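Side-chain contacts in post-proline cleaving enzyme (Rickettsia typhi, PDB 4HVT), which is probably a serine endopeptidase of the prolyl oligopeptidase family, cutting short peptides on the carboxyl side of proline: residues A[246-251]-A[255-260]; A[270-275]-A[281-286]; A[158-163]-A[190-195]. All blocks are in the same frame, centred on the assembly; numbering follows the deposited sequence.

Contact 1 (A[246-251]-A[255-260]); sequences GKLLSD and SSLIFI
Lys-247 lays its aliphatic chain across the Ile-258 side chain and the backbone where the loop turns into the returning strand: CE rests 3.7 Å from Ile-258 CD1 and 3.3 Å from the carbonyl O of Ser-255. Bends at both the second and the fourth torsion (chi2 -78°) fold the chain back along the hairpin, so that NZ arrives at the connecting loop and not out past the edge strand. There it forms a salt bridge of 2.7 Å to OD1 of Asp-251, meeting the syn lone pair; the carbonyl O of Trp-192 takes a second N-H of the same ammonium. The same OD1 also touches CB of Ser-255. On the opposite side of the hairpin three leucines meet. Leu-249 and Leu-257 run side by side in the same direction, their CD1 atoms 4.0 Å apart, while CD1 of Leu-248 comes obliquely to the Phe-259 ring, 4.1 Å from its CD1. Gly-246 and Phe-259 form an antiparallel hydrogen-bonded pair, and the ladder ends at the nearly straight bond (176°) from Leu-248 N to Leu-257 O. A water takes over from there, accepting from Leu-249 N and lying 2.8 Å from Leu-257 O, to which it probably donates, where the two chains have already begun to part. This hairpin makes up the first two strands of a four-stranded blade of the beta-propeller; Val-302, from the following blade, packs on Leu-248 and Leu-249. The turn thus separates its chemistry by side: leucines and an aromatic ring pack toward the next blade, whereas on the other side a carboxylate and a backbone carbonyl together fix where the lysine ammonium sits, which ties the loop back to the strand that leads into it.

Contact 2 (A[270-275]-A[281-286]); sequences DNYILD and LKLQKI
Tyr-272 meets the opposing strand along much of its length. Its CB touches CD1 of Leu-283 at 3.5 Å and also lies close to the carbonyl O of Gln-284; CG still leans on that same leucine methyl. With CG anti to the carbonyl carbon (chi1 -52°), the ring swings across the neighbouring strand, bringing CD2 to 3.7 Å from CA of Lys-285 and CE2 to 4.0 Å from CB of that lysine. Phe-234 of the preceding blade meets the ring with the two planes at about 55°. From this point Lys-285 continues almost fully extended until its last torsion, which bends NZ to a long salt bridge of 3.5 Å with OD1 of Asp-270; the other carboxylate oxygen, OD2, is bound by the hydroxyl of Tyr-240. The two strands form the outer hairpin of a four-stranded propeller blade, with 282-285 as its edge strand, and side chains alternate between the faces. Leu-274 and Leu-283 share the face of Tyr-272, where Leu-233 and Phe-234 of the neighbouring blade pack against them. Ile-273 lies on the other face with Gln-284, and its CG1 is crossed at about a right angle by Ile-286, whose CD1 is 4.0 Å away. Ile-286 is held through its backbone, N donating to Asn-271 O at 2.8 Å, while a water joins its carbonyl O to Asn-271 N. A second water donates to both Ile-273 O and Gln-284 OE1, the latter at 2.7 Å, linking the glutamine side chain to the backbone of its cross-strand partner. Nearer the turn, Asp-275 faces Lys-282, but the charged ends stay 4.6 Å apart from Asp-275 OD2 to Lys-282 NZ, and OD1 forms its salt bridge with Lys-277 of the turn.

Contact 3 (A[158-163]-A[190-195]); sequences FREWDL and PTWINK
This is a buried side-chain contact between two successive blades of the propeller, made without any hydrogen bond between its segments: strand 155-162 belongs to one blade, and strand 190-192 opens the next. Pro-190 lies over one face of the Phe-158 ring, its CG 3.9 Å from the ring centroid and 16° off the normal, a CH-pi contact; the proline CD reaches 3.8 Å from Phe-158 CD2. Phe-158 holds CG between its backbone N and carbonyl carbon (chi1 50°), the crowded position, which points the ring at the neighbouring blade. Two residues further along each strand, the extended side chain of Glu-160 brings OE2 to the edge of the Trp-192 indole, in its plane and 3.5 Å from CH2, with the carboxylate turned 68° against the ring. The indole NE1 bonds to Ser-135 O. Glu-160 OE1 accepts from Phe-173 N, while OE2 forms salt bridges with Arg-223 of the next blade and with Arg-143 of its own, the latter shared with Asp-162. These arginines would offset the charge of the buried carboxylate, which probably remains ionised, and the slightly positive rim of the indole may add a weak favourable contribution across the blade boundary.

How the contacts relate
Along the chain, contact 3 closes first, then contact 1, then contact 2, all within the N-terminal beta-propeller. Contacts 1 and 2 share one blade, strands 242-247, 257-263, 269-275 and 282-285, with centres about 11 Å apart; the middle strands join them through backbone bonds such as Ile-258 O to Leu-274 N. Contact 3 bridges the two blades before that one, its centre about 15 Å from that of contact 1. Segment 190-195 also touches contact 1, where Thr-191 packs on Gly-246 and Ile-258. Contacts 2 and 3, with centres about 23 Å apart, do not touch. Together they trace three consecutive blades, held within a blade by hairpin bonds and, in contact 3, between blades by side chains alone.

Contact 1 (A[246-251]-A[255-260])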
loop_
_atom_site.group_PDB
_atom_site.type_symbol
_atom_site.label_atom_id
_atom_site.label_comp_id
_atom_site.label_asym_id
_atom_site.label_seq_id
_atom_site.Cartn_x
_atom_site.Cartn_y
_atom_site.Cartn_z
ATOM N N GLY A 246 -5.940 17.104 -6.631
ATOM C CA GLY A 246 -4.493 17.173 -6.556
ATOM C C GLY A 246 -4.000 18.099 -7.642
ATOM O O GLY A 246 -4.769 18.575 -8.436
ATOM N N LYS A 247 -2.706 18.387 -7.693
ATOM C CA LYS A 247 -2.179 19.210 -8.804
ATOM C C LYS A 247 -2.051 18.425 -10.098
ATOM O O LYS A 247 -1.648 17.221 -10.084
ATOM C CB LYS A 247 -0.827 19.750 -8.448
ATOM C CG LYS A 247 -0.792 20.770 -7.328
ATOM C CD LYS A 247 -1.259 22.142 -7.856
ATOM C CE LYS A 247 -1.688 23.141 -6.779
ATOM N NZ LYS A 247 -0.626 23.251 -5.723
ATOM N N LEU A 248 -2.423 19.057 -11.214
ATOM C CA LEU A 248 -2.241 18.441 -12.523
ATOM C C LEU A 248 -0.755 18.360 -12.972
ATOM O O LEU A 248 -0.274 17.338 -13.477
ATOM C CB LEU A 248 -3.070 19.167 -13.572
ATOM C CG LEU A 248 -3.047 18.679 -15.011
ATOM C CD1 LEU A 248 -3.608 17.262 -15.089
ATOM C CD2 LEU A 248 -3.850 19.578 -15.930
ATOM N N LEU A 249 -0.087 19.479 -12.767
ATOM C CA LEU A 249 1.347 19.678 -13.136
ATOM C C LEU A 249 2.173 19.982 -11.911
ATOM O O LEU A 249 1.664 20.105 -10.813
ATOM C CB LEU A 249 1.531 20.814 -14.131
ATOM C CG LEU A 249 0.596 20.782 -15.344
ATOM C CD1 LEU A 249 0.765 21.965 -16.237
ATOM C CD2 LEU A 249 0.866 19.490 -16.140
ATOM N N SER A 250 3.503 20.050 -12.082
ATOM C CA SER A 250 4.360 20.577 -11.031
ATOM C C SER A 250 3.940 22.025 -10.712
ATOM O O SER A 250 3.657 22.739 -11.613
ATOM C CB SER A 250 5.805 20.626 -11.562
ATOM O OG SER A 250 6.643 21.324 -10.644
ATOM N N ASP A 251 3.937 22.443 -9.447
ATOM C CA ASP A 251 3.716 23.821 -9.056
ATOM C C ASP A 251 4.688 24.752 -9.810
ATOM O O ASP A 251 4.408 25.905 -9.995
ATOM C CB ASP A 251 3.933 24.042 -7.574
ATOM C CG ASP A 251 2.762 23.596 -6.713
ATOM O OD1 ASP A 251 1.619 23.893 -7.088
ATOM O OD2 ASP A 251 2.981 23.007 -5.639
ATOM N N SER A 255 0.505 26.333 -10.570
ATOM C CA SER A 255 -0.077 26.101 -9.241
ATOM C C SER A 255 -1.619 26.210 -9.261
ATOM O O SER A 255 -2.289 26.013 -8.251
ATOM C CB SER A 255 0.597 27.052 -8.227
ATOM O OG SER A 255 0.467 28.432 -8.609
ATOM N N SER A 256 -2.187 26.495 -10.408
ATOM C CA SER A 256 -3.570 26.782 -10.522
ATOM C C SER A 256 -4.383 25.722 -11.280
ATOM O O SER A 256 -5.609 25.874 -11.465
ATOM C CB SER A 256 -3.722 28.112 -11.240
ATOM O OG SER A 256 -3.073 28.172 -12.517
ATOM N N LEU A 257 -3.721 24.734 -11.837
ATOM C CA LEU A 257 -4.460 23.689 -12.507
ATOM C C LEU A 257 -4.590 22.540 -11.514
ATOM O O LEU A 257 -3.609 21.932 -11.128
ATOM C CB LEU A 257 -3.758 23.271 -13.797
ATOM C CG LEU A 257 -3.762 24.369 -14.892
ATOM C CD1 LEU A 257 -2.741 23.924 -15.935
ATOM C CD2 LEU A 257 -5.155 24.690 -15.513
ATOM N N ILE A 258 -5.830 22.215 -11.174
ATOM C CA ILE A 258 -6.150 21.157 -10.265
ATOM C C ILE A 258 -6.812 20.000 -11.000
ATOM O O ILE A 258 -7.749 20.211 -11.803
ATOM C CB ILE A 258 -7.092 21.700 -9.124
ATOM C CG1 ILE A 258 -6.440 22.874 -8.346
ATOM C CG2 ILE A 258 -7.581 20.567 -8.218
ATOM C CD1 ILE A 258 -5.245 22.529 -7.511
ATOM N N PHE A 259 -6.321 18.778 -10.724
ATOM C CA PHE A 259 -6.880 17.561 -11.269
ATOM C C PHE A 259 -7.906 17.064 -10.287
ATOM O O PHE A 259 -7.581 16.725 -9.161
ATOM C CB PHE A 259 -5.730 16.561 -11.462
ATOM C CG PHE A 259 -6.151 15.187 -12.000
ATOM C CD1 PHE A 259 -6.602 15.034 -13.306
ATOM C CD2 PHE A 259 -6.011 14.086 -11.237
ATOM C CE1 PHE A 259 -6.943 13.804 -13.820
ATOM C CE2 PHE A 259 -6.325 12.829 -11.765
ATOM C CZ PHE A 259 -6.803 12.682 -13.033
ATOM N N ILE A 260 -9.142 16.978 -10.749
ATOM C CA ILE A 260 -10.255 16.435 -9.928
ATOM C C ILE A 260 -10.562 15.076 -10.470
ATOM O O ILE A 260 -10.787 14.942 -11.666
ATOM C CB ILE A 260 -11.472 17.316 -10.030
ATOM C CG1 ILE A 260 -11.154 18.661 -9.304
ATOM C CG2 ILE A 260 -12.668 16.639 -9.413
ATOM C CD1 ILE A 260 -12.310 19.616 -9.374
HETATM O O HOH W 1 -0.939 22.078 -11.867
#

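Contact 2 (A[270-275]-A[281-286])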
loop_
_atom_site.group_PDB
_atom_site.type_symbol
_atom_site.label_atom_id
_atom_site.label_comp_id
_atom_site.label_asym_id
_atom_site.label_seq_id
_atom_site.Cartn_x
_atom_site.Cartn_y
_atom_site.Cartn_z
ATOM N N ASP A 270 -14.480 9.644 -13.802
ATOM C CA ASP A 270 -14.724 10.927 -14.434
ATOM C C ASP A 270 -13.666 11.876 -13.906
ATOM O O ASP A 270 -13.599 12.096 -12.728
ATOM C CB ASP A 270 -16.064 11.543 -14.037
ATOM C CG ASP A 270 -17.236 10.751 -14.493
ATOM O OD1 ASP A 270 -17.147 10.078 -15.557
ATOM O OD2 ASP A 270 -18.261 10.888 -13.810
ATOM N N ASN A 271 -12.860 12.449 -14.789
ATOM C CA ASN A 271 -11.772 13.332 -14.369
ATOM C C ASN A 271 -11.964 14.723 -15.001
ATOM O O ASN A 271 -12.550 14.864 -16.106
ATOM C CB ASN A 271 -10.409 12.796 -14.809
ATOM C CG ASN A 271 -10.040 11.504 -14.164
ATOM O OD1 ASN A 271 -10.167 11.368 -12.994
ATOM N ND2 ASN A 271 -9.548 10.577 -14.934
ATOM N N TYR A 272 -11.491 15.742 -14.313
ATOM C CA TYR A 272 -11.669 17.114 -14.727
ATOM C C TYR A 272 -10.416 17.968 -14.444
ATOM O O TYR A 272 -9.637 17.680 -13.573
ATOM C CB TYR A 272 -12.807 17.812 -13.960
ATOM C CG TYR A 272 -14.117 17.050 -13.980
ATOM C CD1 TYR A 272 -14.320 15.941 -13.182
ATOM C CD2 TYR A 272 -15.140 17.506 -14.773
ATOM C CE1 TYR A 272 -15.533 15.273 -13.219
ATOM C CE2 TYR A 272 -16.341 16.825 -14.815
ATOM C CZ TYR A 272 -16.487 15.705 -14.028
ATOM O OH TYR A 272 -17.722 15.022 -14.061
ATOM N N ILE A 273 -10.297 19.037 -15.205
ATOM C CA ILE A 273 -9.386 20.087 -14.845
ATOM C C ILE A 273 -10.178 21.206 -14.232
ATOM O O ILE A 273 -11.102 21.723 -14.865
ATOM C CB ILE A 273 -8.617 20.659 -16.069
ATOM C CG1 ILE A 273 -7.804 19.541 -16.741
ATOM C CG2 ILE A 273 -7.638 21.768 -15.663
ATOM C CD1 ILE A 273 -7.089 20.013 -17.974
ATOM N N LEU A 274 -9.797 21.602 -13.029
ATOM C CA LEU A 274 -10.341 22.816 -12.366
ATOM C C LEU A 274 -9.253 23.872 -12.494
ATOM O O LEU A 274 -8.111 23.715 -12.000
ATOM C CB LEU A 274 -10.648 22.587 -10.915
ATOM C CG LEU A 274 -11.074 23.792 -10.117
ATOM C CD1 LEU A 274 -12.495 24.235 -10.422
ATOM C CD2 LEU A 274 -10.946 23.486 -8.663
ATOM N N ASP A 275 -9.573 24.950 -13.199
ATOM C CA ASP A 275 -8.615 26.014 -13.420
ATOM C C ASP A 275 -8.990 27.144 -12.453
ATOM O O ASP A 275 -10.179 27.612 -12.484
ATOM C CB ASP A 275 -8.741 26.481 -14.875
ATOM C CG ASP A 275 -7.561 27.207 -15.371
ATOM O OD1 ASP A 275 -6.915 27.870 -14.556
ATOM O OD2 ASP A 275 -7.354 27.214 -16.626
ATOM N N LEU A 281 -14.200 30.418 -11.490
ATOM C CA LEU A 281 -13.624 29.076 -11.637
ATOM C C LEU A 281 -14.154 28.377 -12.895
ATOM O O LEU A 281 -15.280 28.654 -13.360
ATOM C CB LEU A 281 -13.898 28.266 -10.377
ATOM C CG LEU A 281 -13.410 28.840 -9.055
ATOM C CD1 LEU A 281 -13.901 27.995 -7.890
ATOM C CD2 LEU A 281 -11.876 28.897 -9.118
ATOM N N LYS A 282 -13.348 27.478 -13.470
ATOM C CA LYS A 282 -13.711 26.755 -14.663
ATOM C C LYS A 282 -13.476 25.280 -14.425
ATOM O O LYS A 282 -12.385 24.897 -13.954
ATOM C CB LYS A 282 -12.847 27.208 -15.862
ATOM C CG LYS A 282 -13.606 27.066 -17.186
ATOM C CD LYS A 282 -12.772 27.481 -18.445
ATOM C CE LYS A 282 -11.380 28.023 -18.181
ATOM N NZ LYS A 282 -10.727 28.476 -19.459
ATOM N N LEU A 283 -14.482 24.465 -14.699
ATOM C CA LEU A 283 -14.370 23.032 -14.532
ATOM C C LEU A 283 -14.686 22.371 -15.873
ATOM O O LEU A 283 -15.813 22.521 -16.420
ATOM C CB LEU A 283 -15.374 22.560 -13.491
ATOM C CG LEU A 283 -15.440 21.084 -13.172
ATOM C CD1 LEU A 283 -14.231 20.635 -12.355
ATOM C CD2 LEU A 283 -16.685 20.821 -12.343
ATOM N N GLN A 284 -13.691 21.639 -16.388
ATOM C CA GLN A 284 -13.781 21.078 -17.716
ATOM C C GLN A 284 -13.431 19.591 -17.717
ATOM O O GLN A 284 -12.432 19.207 -17.158
ATOM C CB GLN A 284 -12.915 21.819 -18.677
ATOM C CG GLN A 284 -13.400 23.239 -18.923
ATOM C CD GLN A 284 -12.407 23.977 -19.792
ATOM O OE1 GLN A 284 -11.303 24.386 -19.339
ATOM N NE2 GLN A 284 -12.739 24.079 -21.073
ATOM N N LYS A 285 -14.310 18.812 -18.334
ATOM C CA LYS A 285 -14.217 17.360 -18.308
ATOM C C LYS A 285 -13.109 16.860 -19.207
ATOM O O LYS A 285 -12.970 17.295 -20.350
ATOM C CB LYS A 285 -15.564 16.727 -18.739
ATOM C CG LYS A 285 -15.675 15.239 -18.434
ATOM C CD LYS A 285 -17.079 14.736 -18.887
ATOM C CE LYS A 285 -17.551 13.570 -18.052
ATOM N NZ LYS A 285 -16.514 12.499 -18.037
ATOM N N ILE A 286 -12.257 15.988 -18.652
ATOM C CA ILE A 286 -11.161 15.367 -19.398
ATOM C C ILE A 286 -11.717 14.230 -20.277
ATOM O O ILE A 286 -12.530 13.407 -19.818
ATOM C CB ILE A 286 -10.079 14.837 -18.422
ATOM C CG1 ILE A 286 -9.309 16.005 -17.858
ATOM C CG2 ILE A 286 -9.159 13.838 -19.105
ATOM C CD1 ILE A 286 -8.472 15.643 -16.683
HETATM O O HOH W 2 -12.740 11.794 -17.592
HETATM O O HOH W 3 -10.326 23.899 -16.877
#

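Contact 3 (A[158-163]-A[190-195])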
loop_
_atom_site.group_PDB
_atom_site.type_symbol
_atom_site.label_atom_id
_atom_site.label_comp_id
_atom_site.label_asym_id
_atom_site.label_seq_id
_atom_site.Cartn_x
_atom_site.Cartn_y
_atom_site.Cartn_z
ATOM N N PHE A 158 -5.797 17.451 9.269
ATOM C CA PHE A 158 -4.494 18.056 9.015
ATOM C C PHE A 158 -4.395 19.288 9.854
ATOM O O PHE A 158 -5.390 19.785 10.353
ATOM C CB PHE A 158 -4.313 18.429 7.549
ATOM C CG PHE A 158 -5.471 19.231 6.998
ATOM C CD1 PHE A 158 -5.447 20.621 7.063
ATOM C CD2 PHE A 158 -6.482 18.594 6.372
ATOM C CE1 PHE A 158 -6.531 21.352 6.580
ATOM C CE2 PHE A 158 -7.569 19.313 5.887
ATOM C CZ PHE A 158 -7.563 20.702 5.964
ATOM N N ARG A 159 -3.174 19.804 10.005
ATOM C CA ARG A 159 -2.948 21.062 10.661
ATOM C C ARG A 159 -1.848 21.797 9.929
ATOM O O ARG A 159 -0.822 21.192 9.546
ATOM C CB ARG A 159 -2.489 20.875 12.101
ATOM C CG ARG A 159 -3.484 20.226 13.001
ATOM C CD ARG A 159 -2.867 20.084 14.381
ATOM N NE ARG A 159 -2.630 21.365 15.025
ATOM C CZ ARG A 159 -2.095 21.494 16.238
ATOM N NH1 ARG A 159 -1.685 20.419 16.912
ATOM N NH2 ARG A 159 -1.929 22.687 16.764
ATOM N N GLU A 160 -2.022 23.089 9.739
ATOM C CA GLU A 160 -0.992 23.912 9.082
ATOM C C GLU A 160 0.176 24.217 10.017
ATOM O O GLU A 160 -0.019 24.461 11.196
ATOM C CB GLU A 160 -1.624 25.231 8.641
ATOM C CG GLU A 160 -0.762 26.026 7.668
ATOM C CD GLU A 160 -1.338 27.372 7.318
ATOM O OE1 GLU A 160 -2.445 27.732 7.788
ATOM O OE2 GLU A 160 -0.685 28.082 6.538
ATOM N N TRP A 161 1.384 24.193 9.485
ATOM C CA TRP A 161 2.590 24.212 10.284
ATOM C C TRP A 161 3.631 25.087 9.590
ATOM O O TRP A 161 3.668 25.158 8.377
ATOM C CB TRP A 161 3.087 22.766 10.465
ATOM C CG TRP A 161 4.336 22.620 11.308
ATOM C CD1 TRP A 161 4.387 22.348 12.643
ATOM C CD2 TRP A 161 5.682 22.572 10.835
ATOM N NE1 TRP A 161 5.698 22.215 13.047
ATOM C CE2 TRP A 161 6.509 22.322 11.956
ATOM C CE3 TRP A 161 6.265 22.729 9.591
ATOM C CZ2 TRP A 161 7.911 22.237 11.862
ATOM C CZ3 TRP A 161 7.673 22.672 9.483
ATOM C CH2 TRP A 161 8.462 22.398 10.617
ATOM N N ASP A 162 4.424 25.807 10.374
ATOM C CA ASP A 162 5.387 26.751 9.820
ATOM C C ASP A 162 6.870 26.413 10.175
ATOM O O ASP A 162 7.235 26.292 11.337
ATOM C CB ASP A 162 5.078 28.149 10.259
ATOM C CG ASP A 162 5.921 29.185 9.513
ATOM O OD1 ASP A 162 7.064 29.410 9.957
ATOM O OD2 ASP A 162 5.455 29.777 8.485
ATOM N N LEU A 163 7.684 26.309 9.151
ATOM C CA LEU A 163 9.113 25.874 9.286
ATOM C C LEU A 163 10.001 26.890 10.003
ATOM O O LEU A 163 10.912 26.485 10.759
ATOM C CB LEU A 163 9.693 25.555 7.904
ATOM C CG LEU A 163 11.153 25.097 7.795
ATOM C CD1 LEU A 163 11.318 23.818 8.586
ATOM C CD2 LEU A 163 11.498 24.898 6.331
ATOM N N PRO A 190 -5.480 17.666 1.845
ATOM C CA PRO A 190 -5.617 19.011 1.234
ATOM C C PRO A 190 -4.564 19.282 0.178
ATOM O O PRO A 190 -3.445 18.729 0.233
ATOM C CB PRO A 190 -5.404 19.941 2.412
ATOM C CG PRO A 190 -4.384 19.179 3.272
ATOM C CD PRO A 190 -4.788 17.732 3.132
ATOM N N THR A 191 -4.934 20.174 -0.752
ATOM C CA THR A 191 -4.095 20.655 -1.818
ATOM C C THR A 191 -4.046 22.190 -1.741
ATOM O O THR A 191 -5.042 22.844 -1.645
ATOM C CB THR A 191 -4.619 20.186 -3.185
ATOM O OG1 THR A 191 -4.507 18.758 -3.240
ATOM C CG2 THR A 191 -3.794 20.792 -4.355
ATOM N N TRP A 192 -2.818 22.748 -1.749
ATOM C CA TRP A 192 -2.706 24.198 -1.787
ATOM C C TRP A 192 -3.148 24.782 -3.154
ATOM O O TRP A 192 -2.785 24.236 -4.204
ATOM C CB TRP A 192 -1.276 24.652 -1.523
ATOM C CG TRP A 192 -0.739 24.425 -0.176
ATOM C CD1 TRP A 192 -0.025 23.345 0.226
ATOM C CD2 TRP A 192 -0.840 25.279 0.961
ATOM N NE1 TRP A 192 0.379 23.479 1.512
ATOM C CE2 TRP A 192 -0.150 24.641 2.016
ATOM C CE3 TRP A 192 -1.475 26.491 1.220
ATOM C CZ2 TRP A 192 -0.042 25.187 3.264
ATOM C CZ3 TRP A 192 -1.360 27.039 2.483
ATOM C CH2 TRP A 192 -0.620 26.383 3.483
ATOM N N ILE A 193 -3.913 25.875 -3.143
ATOM C CA ILE A 193 -4.331 26.660 -4.333
ATOM C C ILE A 193 -3.328 27.861 -4.423
ATOM O O ILE A 193 -2.740 28.206 -5.514
ATOM C CB ILE A 193 -5.849 27.103 -4.185
ATOM C CG1 ILE A 193 -6.868 25.941 -4.272
ATOM C CG2 ILE A 193 -6.312 28.132 -5.206
ATOM C CD1 ILE A 193 -6.749 25.045 -5.486
ATOM N N ASN A 194 -3.180 28.556 -3.296
ATOM C CA ASN A 194 -2.241 29.628 -3.179
ATOM C C ASN A 194 -1.881 29.748 -1.701
ATOM O O ASN A 194 -2.334 28.936 -0.907
ATOM C CB ASN A 194 -2.724 30.929 -3.850
ATOM C CG ASN A 194 -3.974 31.541 -3.217
ATOM O OD1 ASN A 194 -4.182 31.484 -2.007
ATOM N ND2 ASN A 194 -4.833 32.173 -4.056
ATOM N N LYS A 195 -1.128 30.764 -1.300
ATOM C CA LYS A 195 -0.686 30.788 0.074
ATOM C C LYS A 195 -1.823 30.957 1.090
ATOM O O LYS A 195 -1.621 30.660 2.291
ATOM C CB LYS A 195 0.360 31.867 0.298
ATOM C CG LYS A 195 -0.156 33.270 0.150
ATOM C CD LYS A 195 1.019 34.237 0.270
ATOM C CE LYS A 195 0.543 35.643 0.106
ATOM N NZ LYS A 195 -0.510 36.120 1.047
#